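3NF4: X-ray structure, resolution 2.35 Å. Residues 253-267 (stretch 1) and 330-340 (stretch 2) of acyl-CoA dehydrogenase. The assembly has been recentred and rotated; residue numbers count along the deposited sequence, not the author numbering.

Stretch 1 (253-267) GIAAVATGLAQAALD
Stretch 2 330-340: TATDAAMKVTT

This is a close, mainly apolar packing of two nearly parallel α-helices, built on alanine and held by no hydrogen bond between them. Both stretches are helical throughout, phi/psi mostly near -65/-40, with Gly253 at -41/-60 and Thr332 at -83/-37, and each helix extends beyond its stretch at both ends. The axes approach to 8.2 Å, with N-to-C directions 23° apart (signed crossing angle 23°). The nearest CA pairs run in the same direction along both helices: Ala255 CA to Ala331 CA 5.3 Å, Ala258 CA to Thr332 CA 5.6 Å, Ala262 CA to Ala335 CA 4.7 Å, Ala265 CA to Thr339 CA 5.8 Å.

The rule is small residues along the facing seam. Ala258, Ala262, Ala331 and Ala335 all direct CA-to-CB toward the partner helix, and a lone methyl lets each backbone come close. Thus Ala331 CB lies 3.5 Å from Ala255 O, Ala258 CB 3.5 Å from Ala331 O, and Ala335 CB 3.6 Å from Ala258 O. Methyls also meet: Ala258 CB to Ala335 CB is 4.1 Å. Val338 (chi1 t) brings CG1 to 3.6 Å from Ala262 O and 4.2 Å from Ala262 CB.

Threonines flank the seam with their methyls. Thr332 (p) sets CG2 3.8 Å from Ala258 CB and 4.2 Å from Ile254 (m, m) CG2; Thr339 (p) sets CG2 3.9 Å from Ala265 CB and 4.4 Å from Leu261 (t, p) CG. Thr339 OG1 donates to Ala335 O at 2.7 Å, while Thr332 OG1 bonds just outside the stretches. Likewise Thr259 (m) donates from OG1 to Ala255 O at 2.9 Å, while that OG1 sits 3.8 Å from Ala331 CB. Thr259 and Thr339 thus spend their hydroxyls on their own helices, and the 460 Å² buried between the stretches is filled largely by methyls against methyls and carbonyl oxygens.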

ATOM      1  N   GLY A 253       4.178 -18.423 -17.546  1.00 46.13           N
ATOM      2  CA  GLY A 253       5.433 -19.018 -17.073  1.00 45.48           C
ATOM      3  C   GLY A 253       6.015 -18.285 -15.860  1.00 44.65           C
ATOM      4  O   GLY A 253       6.160 -18.872 -14.786  1.00 45.89           O
ATOM      5  N   ILE A 254       6.312 -16.994 -16.014  1.00 43.45           N
ATOM      6  CA  ILE A 254       6.923 -16.185 -14.956  1.00 41.81           C
ATOM      7  C   ILE A 254       6.023 -15.971 -13.715  1.00 40.30           C
ATOM      8  O   ILE A 254       6.539 -15.920 -12.582  1.00 39.13           O
ATOM      9  CB  ILE A 254       7.414 -14.819 -15.518  1.00 41.50           C
ATOM     10  CG1 ILE A 254       8.549 -15.052 -16.521  1.00 43.44           C
ATOM     11  CG2 ILE A 254       7.834 -13.854 -14.397  1.00 40.50           C
ATOM     12  CD1 ILE A 254       9.725 -15.924 -16.044  1.00 42.62           C
ATOM     13  N   ALA A 255       4.707 -15.844 -13.928  1.00 39.57           N
ATOM     14  CA  ALA A 255       3.756 -15.841 -12.813  1.00 38.86           C
ATOM     15  C   ALA A 255       3.932 -17.097 -11.973  1.00 38.45           C
ATOM     16  O   ALA A 255       3.954 -17.008 -10.760  1.00 37.76           O
ATOM     17  CB  ALA A 255       2.326 -15.725 -13.304  1.00 38.83           C
ATOM     18  N   ALA A 256       4.112 -18.256 -12.620  1.00 39.28           N
ATOM     19  CA  ALA A 256       4.298 -19.529 -11.888  1.00 39.50           C
ATOM     20  C   ALA A 256       5.635 -19.566 -11.152  1.00 39.52           C
ATOM     21  O   ALA A 256       5.687 -20.050 -10.010  1.00 39.64           O
ATOM     22  CB  ALA A 256       4.181 -20.733 -12.815  1.00 40.44           C
ATOM     23  N   VAL A 257       6.701 -19.065 -11.800  1.00 38.79           N
ATOM     24  CA  VAL A 257       8.025 -18.987 -11.177  1.00 38.17           C
ATOM     25  C   VAL A 257       8.018 -18.084  -9.938  1.00 38.18           C
ATOM     26  O   VAL A 257       8.611 -18.434  -8.924  1.00 39.15           O
ATOM     27  CB  VAL A 257       9.140 -18.541 -12.198  1.00 38.66           C
ATOM     28  CG1 VAL A 257      10.464 -18.282 -11.495  1.00 36.18           C
ATOM     29  CG2 VAL A 257       9.361 -19.657 -13.272  1.00 38.85           C
ATOM     30  N   ALA A 258       7.366 -16.918 -10.020  1.00 37.82           N
ATOM     31  CA  ALA A 258       7.371 -15.969  -8.896  1.00 37.51           C
ATOM     32  C   ALA A 258       6.589 -16.534  -7.717  1.00 37.26           C
ATOM     33  O   ALA A 258       6.976 -16.330  -6.558  1.00 38.13           O
ATOM     34  CB  ALA A 258       6.801 -14.585  -9.315  1.00 36.53           C
ATOM     35  N   THR A 259       5.498 -17.247  -8.007  1.00 37.82           N
ATOM     36  CA  THR A 259       4.672 -17.879  -6.944  1.00 37.89           C
ATOM     37  C   THR A 259       5.500 -18.919  -6.150  1.00 38.80           C
ATOM     38  O   THR A 259       5.385 -19.015  -4.923  1.00 38.62           O
ATOM     39  CB  THR A 259       3.356 -18.484  -7.545  1.00 38.37           C
ATOM     40  OG1 THR A 259       2.602 -17.438  -8.182  1.00 36.71           O
ATOM     41  CG2 THR A 259       2.455 -19.183  -6.476  1.00 36.85           C
ATOM     42  N   GLY A 260       6.356 -19.673  -6.841  1.00 39.73           N
ATOM     43  CA  GLY A 260       7.117 -20.760  -6.184  1.00 40.17           C
ATOM     44  C   GLY A 260       8.279 -20.205  -5.373  1.00 40.97           C
ATOM     45  O   GLY A 260       8.627 -20.763  -4.342  1.00 40.82           O
ATOM     46  N   LEU A 261       8.876 -19.100  -5.848  1.00 40.66           N
ATOM     47  CA  LEU A 261       9.871 -18.348  -5.067  1.00 40.77           C
ATOM     48  C   LEU A 261       9.245 -17.746  -3.794  1.00 40.30           C
ATOM     49  O   LEU A 261       9.843 -17.829  -2.697  1.00 39.61           O
ATOM     50  CB  LEU A 261      10.496 -17.210  -5.912  1.00 40.88           C
ATOM     51  CG  LEU A 261      11.549 -16.348  -5.206  1.00 41.29           C
ATOM     52  CD1 LEU A 261      12.782 -17.168  -4.657  1.00 40.93           C
ATOM     53  CD2 LEU A 261      12.005 -15.177  -6.093  1.00 40.89           C
ATOM     54  N   ALA A 262       8.060 -17.133  -3.929  1.00 39.19           N
ATOM     55  CA  ALA A 262       7.330 -16.685  -2.731  1.00 39.09           C
ATOM     56  C   ALA A 262       6.979 -17.846  -1.776  1.00 39.37           C
ATOM     57  O   ALA A 262       7.122 -17.702  -0.574  1.00 39.69           O
ATOM     58  CB  ALA A 262       6.052 -15.915  -3.101  1.00 38.48           C
ATOM     59  N   GLN A 263       6.513 -18.980  -2.303  1.00 39.85           N
ATOM     60  CA  GLN A 263       6.190 -20.138  -1.450  1.00 40.50           C
ATOM     61  C   GLN A 263       7.432 -20.648  -0.695  1.00 41.18           C
ATOM     62  O   GLN A 263       7.343 -20.984   0.492  1.00 42.70           O
ATOM     63  CB  GLN A 263       5.542 -21.268  -2.262  1.00 40.81           C
ATOM     64  CG  GLN A 263       5.230 -22.569  -1.490  1.00 42.11           C
ATOM     65  CD  GLN A 263       4.115 -22.390  -0.425  1.00 42.48           C
ATOM     66  OE1 GLN A 263       3.023 -21.859  -0.691  1.00 40.47           O
ATOM     67  NE2 GLN A 263       4.403 -22.846   0.777  1.00 41.93           N
ATOM     68  N   ALA A 264       8.572 -20.726  -1.375  1.00 40.77           N
ATOM     69  CA  ALA A 264       9.836 -21.109  -0.710  1.00 41.52           C
ATOM     70  C   ALA A 264      10.210 -20.179   0.473  1.00 40.92           C
ATOM     71  O   ALA A 264      10.643 -20.631   1.512  1.00 41.45           O
ATOM     72  CB  ALA A 264      10.971 -21.130  -1.725  1.00 41.30           C
ATOM     73  N   ALA A 265      10.041 -18.878   0.295  1.00 41.17           N
ATOM     74  CA  ALA A 265      10.355 -17.885   1.331  1.00 41.08           C
ATOM     75  C   ALA A 265       9.318 -17.955   2.459  1.00 41.82           C
ATOM     76  O   ALA A 265       9.663 -17.803   3.625  1.00 43.06           O
ATOM     77  CB  ALA A 265      10.423 -16.488   0.733  1.00 39.57           C
ATOM     78  N   LEU A 266       8.061 -18.221   2.127  1.00 41.73           N
ATOM     79  CA  LEU A 266       7.060 -18.441   3.155  1.00 42.94           C
ATOM     80  C   LEU A 266       7.370 -19.679   4.054  1.00 44.93           C
ATOM     81  O   LEU A 266       7.219 -19.582   5.283  1.00 45.10           O
ATOM     82  CB  LEU A 266       5.646 -18.531   2.556  1.00 42.47           C
ATOM     83  CG  LEU A 266       4.500 -18.793   3.562  1.00 42.92           C
ATOM     84  CD1 LEU A 266       4.254 -17.561   4.388  1.00 40.59           C
ATOM     85  CD2 LEU A 266       3.154 -19.256   2.924  1.00 40.56           C
ATOM     86  N   ASP A 267       7.772 -20.812   3.456  1.00 45.61           N
ATOM     87  CA  ASP A 267       8.126 -22.024   4.230  1.00 48.11           C
ATOM     88  C   ASP A 267       9.329 -21.796   5.200  1.00 48.59           C
ATOM     89  O   ASP A 267       9.271 -22.207   6.366  1.00 48.94           O
ATOM     90  CB  ASP A 267       8.388 -23.244   3.315  1.00 48.61           C
ATOM     91  CG  ASP A 267       7.110 -23.754   2.599  1.00 53.12           C
ATOM     92  OD1 ASP A 267       5.974 -23.566   3.124  1.00 55.54           O
ATOM     93  OD2 ASP A 267       7.239 -24.383   1.512  1.00 54.99           O
ATOM     94  N   THR A 330       0.379  -9.422 -10.521  1.00 38.23           N
ATOM     95  CA  THR A 330      -0.034  -9.871  -9.177  1.00 37.77           C
ATOM     96  C   THR A 330       1.022 -10.776  -8.541  1.00 36.88           C
ATOM     97  O   THR A 330       1.480 -10.524  -7.422  1.00 37.12           O
ATOM     98  CB  THR A 330      -1.395 -10.627  -9.326  1.00 39.13           C
ATOM     99  OG1 THR A 330      -2.419  -9.660  -9.612  1.00 41.54           O
ATOM    100  CG2 THR A 330      -1.783 -11.436  -8.083  1.00 41.47           C
ATOM    101  N   ALA A 331       1.434 -11.809  -9.262  1.00 35.89           N
ATOM    102  CA  ALA A 331       2.384 -12.788  -8.741  1.00 34.97           C
ATOM    103  C   ALA A 331       3.800 -12.236  -8.459  1.00 34.97           C
ATOM    104  O   ALA A 331       4.466 -12.683  -7.495  1.00 33.93           O
ATOM    105  CB  ALA A 331       2.451 -13.994  -9.672  1.00 34.71           C
ATOM    106  N   THR A 332       4.254 -11.269  -9.262  1.00 34.15           N
ATOM    107  CA  THR A 332       5.590 -10.681  -9.031  1.00 34.25           C
ATOM    108  C   THR A 332       5.566  -9.591  -7.968  1.00 34.50           C
ATOM    109  O   THR A 332       6.498  -9.486  -7.160  1.00 34.75           O
ATOM    110  CB  THR A 332       6.305 -10.200 -10.354  1.00 34.54           C
ATOM    111  OG1 THR A 332       5.551  -9.158 -11.000  1.00 34.05           O
ATOM    112  CG2 THR A 332       6.473 -11.359 -11.314  1.00 34.12           C
ATOM    113  N   ASP A 333       4.512  -8.779  -7.921  1.00 36.18           N
ATOM    114  CA  ASP A 333       4.352  -7.873  -6.759  1.00 37.09           C
ATOM    115  C   ASP A 333       4.324  -8.707  -5.427  1.00 36.48           C
ATOM    116  O   ASP A 333       4.930  -8.319  -4.430  1.00 36.63           O
ATOM    117  CB  ASP A 333       3.146  -6.926  -6.894  1.00 36.44           C
ATOM    118  CG  ASP A 333       3.449  -5.650  -7.779  1.00 42.74           C
ATOM    119  OD1 ASP A 333       4.609  -5.425  -8.246  1.00 43.98           O
ATOM    120  OD2 ASP A 333       2.495  -4.847  -8.025  1.00 47.13           O
ATOM    121  N   ALA A 334       3.663  -9.864  -5.430  1.00 36.74           N
ATOM    122  CA  ALA A 334       3.625 -10.737  -4.231  1.00 36.28           C
ATOM    123  C   ALA A 334       4.991 -11.314  -3.834  1.00 35.88           C
ATOM    124  O   ALA A 334       5.309 -11.351  -2.639  1.00 35.84           O
ATOM    125  CB  ALA A 334       2.586 -11.887  -4.389  1.00 36.42           C
ATOM    126  N   ALA A 335       5.791 -11.770  -4.810  1.00 35.61           N
ATOM    127  CA  ALA A 335       7.129 -12.282  -4.484  1.00 36.14           C
ATOM    128  C   ALA A 335       8.012 -11.195  -3.840  1.00 36.14           C
ATOM    129  O   ALA A 335       8.702 -11.453  -2.849  1.00 36.52           O
ATOM    130  CB  ALA A 335       7.836 -12.944  -5.709  1.00 35.80           C
ATOM    131  N   MET A 336       7.967  -9.976  -4.373  1.00 36.62           N
ATOM    132  CA  MET A 336       8.767  -8.905  -3.792  1.00 36.84           C
ATOM    133  C   MET A 336       8.323  -8.605  -2.360  1.00 36.90           C
ATOM    134  O   MET A 336       9.163  -8.441  -1.469  1.00 37.23           O
ATOM    135  CB  MET A 336       8.735  -7.631  -4.645  1.00 37.30           C
ATOM    136  CG  MET A 336       9.792  -6.571  -4.231  1.00 37.72           C
ATOM    137  SD  MET A 336      11.450  -7.157  -4.695  1.00 42.95           S
ATOM    138  CE  MET A 336      12.122  -7.491  -3.066  1.00 40.58           C
ATOM    139  N   LYS A 337       7.017  -8.569  -2.120  1.00 36.17           N
ATOM    140  CA  LYS A 337       6.512  -8.320  -0.749  1.00 36.74           C
ATOM    141  C   LYS A 337       6.765  -9.470   0.248  1.00 35.79           C
ATOM    142  O   LYS A 337       7.128  -9.213   1.397  1.00 36.24           O
ATOM    143  CB  LYS A 337       5.012  -7.981  -0.792  1.00 37.61           C
ATOM    144  CG  LYS A 337       4.394  -7.589   0.536  1.00 42.05           C
ATOM    145  CD  LYS A 337       2.886  -7.937   0.566  1.00 49.08           C
ATOM    146  CE  LYS A 337       2.256  -7.701   1.974  1.00 52.64           C
ATOM    147  NZ  LYS A 337       0.755  -7.518   1.918  1.00 56.15           N
ATOM    148  N   VAL A 338       6.547 -10.722  -0.173  1.00 34.43           N
ATOM    149  CA  VAL A 338       6.750 -11.899   0.702  1.00 33.67           C
ATOM    150  C   VAL A 338       8.239 -12.142   1.025  1.00 34.26           C
ATOM    151  O   VAL A 338       8.578 -12.471   2.157  1.00 33.98           O
ATOM    152  CB  VAL A 338       6.100 -13.175   0.085  1.00 34.31           C
ATOM    153  CG1 VAL A 338       6.496 -14.425   0.801  1.00 32.65           C
ATOM    154  CG2 VAL A 338       4.523 -13.031   0.009  1.00 33.09           C
ATOM    155  N   THR A 339       9.134 -11.963   0.050  1.00 33.99           N
ATOM    156  CA  THR A 339      10.562 -12.222   0.308  1.00 33.97           C
ATOM    157  C   THR A 339      11.147 -11.162   1.253  1.00 35.13           C
ATOM    158  O   THR A 339      11.990 -11.500   2.112  1.00 36.08           O
ATOM    159  CB  THR A 339      11.396 -12.277  -0.985  1.00 34.10           C
ATOM    160  OG1 THR A 339      11.115 -11.123  -1.792  1.00 32.80           O
ATOM    161  CG2 THR A 339      11.115 -13.545  -1.803  1.00 32.70           C
ATOM    162  N   THR A 340      10.704  -9.899   1.084  1.00 34.40           N
ATOM    163  CA  THR A 340      11.078  -8.765   1.934  1.00 34.91           C
ATOM    164  C   THR A 340      10.614  -8.899   3.408  1.00 34.87           C
ATOM    165  O   THR A 340      11.361  -8.566   4.339  1.00 33.82           O
ATOM    166  CB  THR A 340      10.527  -7.407   1.366  1.00 35.40           C
ATOM    167  OG1 THR A 340      11.167  -7.130   0.107  1.00 36.91           O
ATOM    168  CG2 THR A 340      10.795  -6.235   2.348  1.00 33.93           C
TER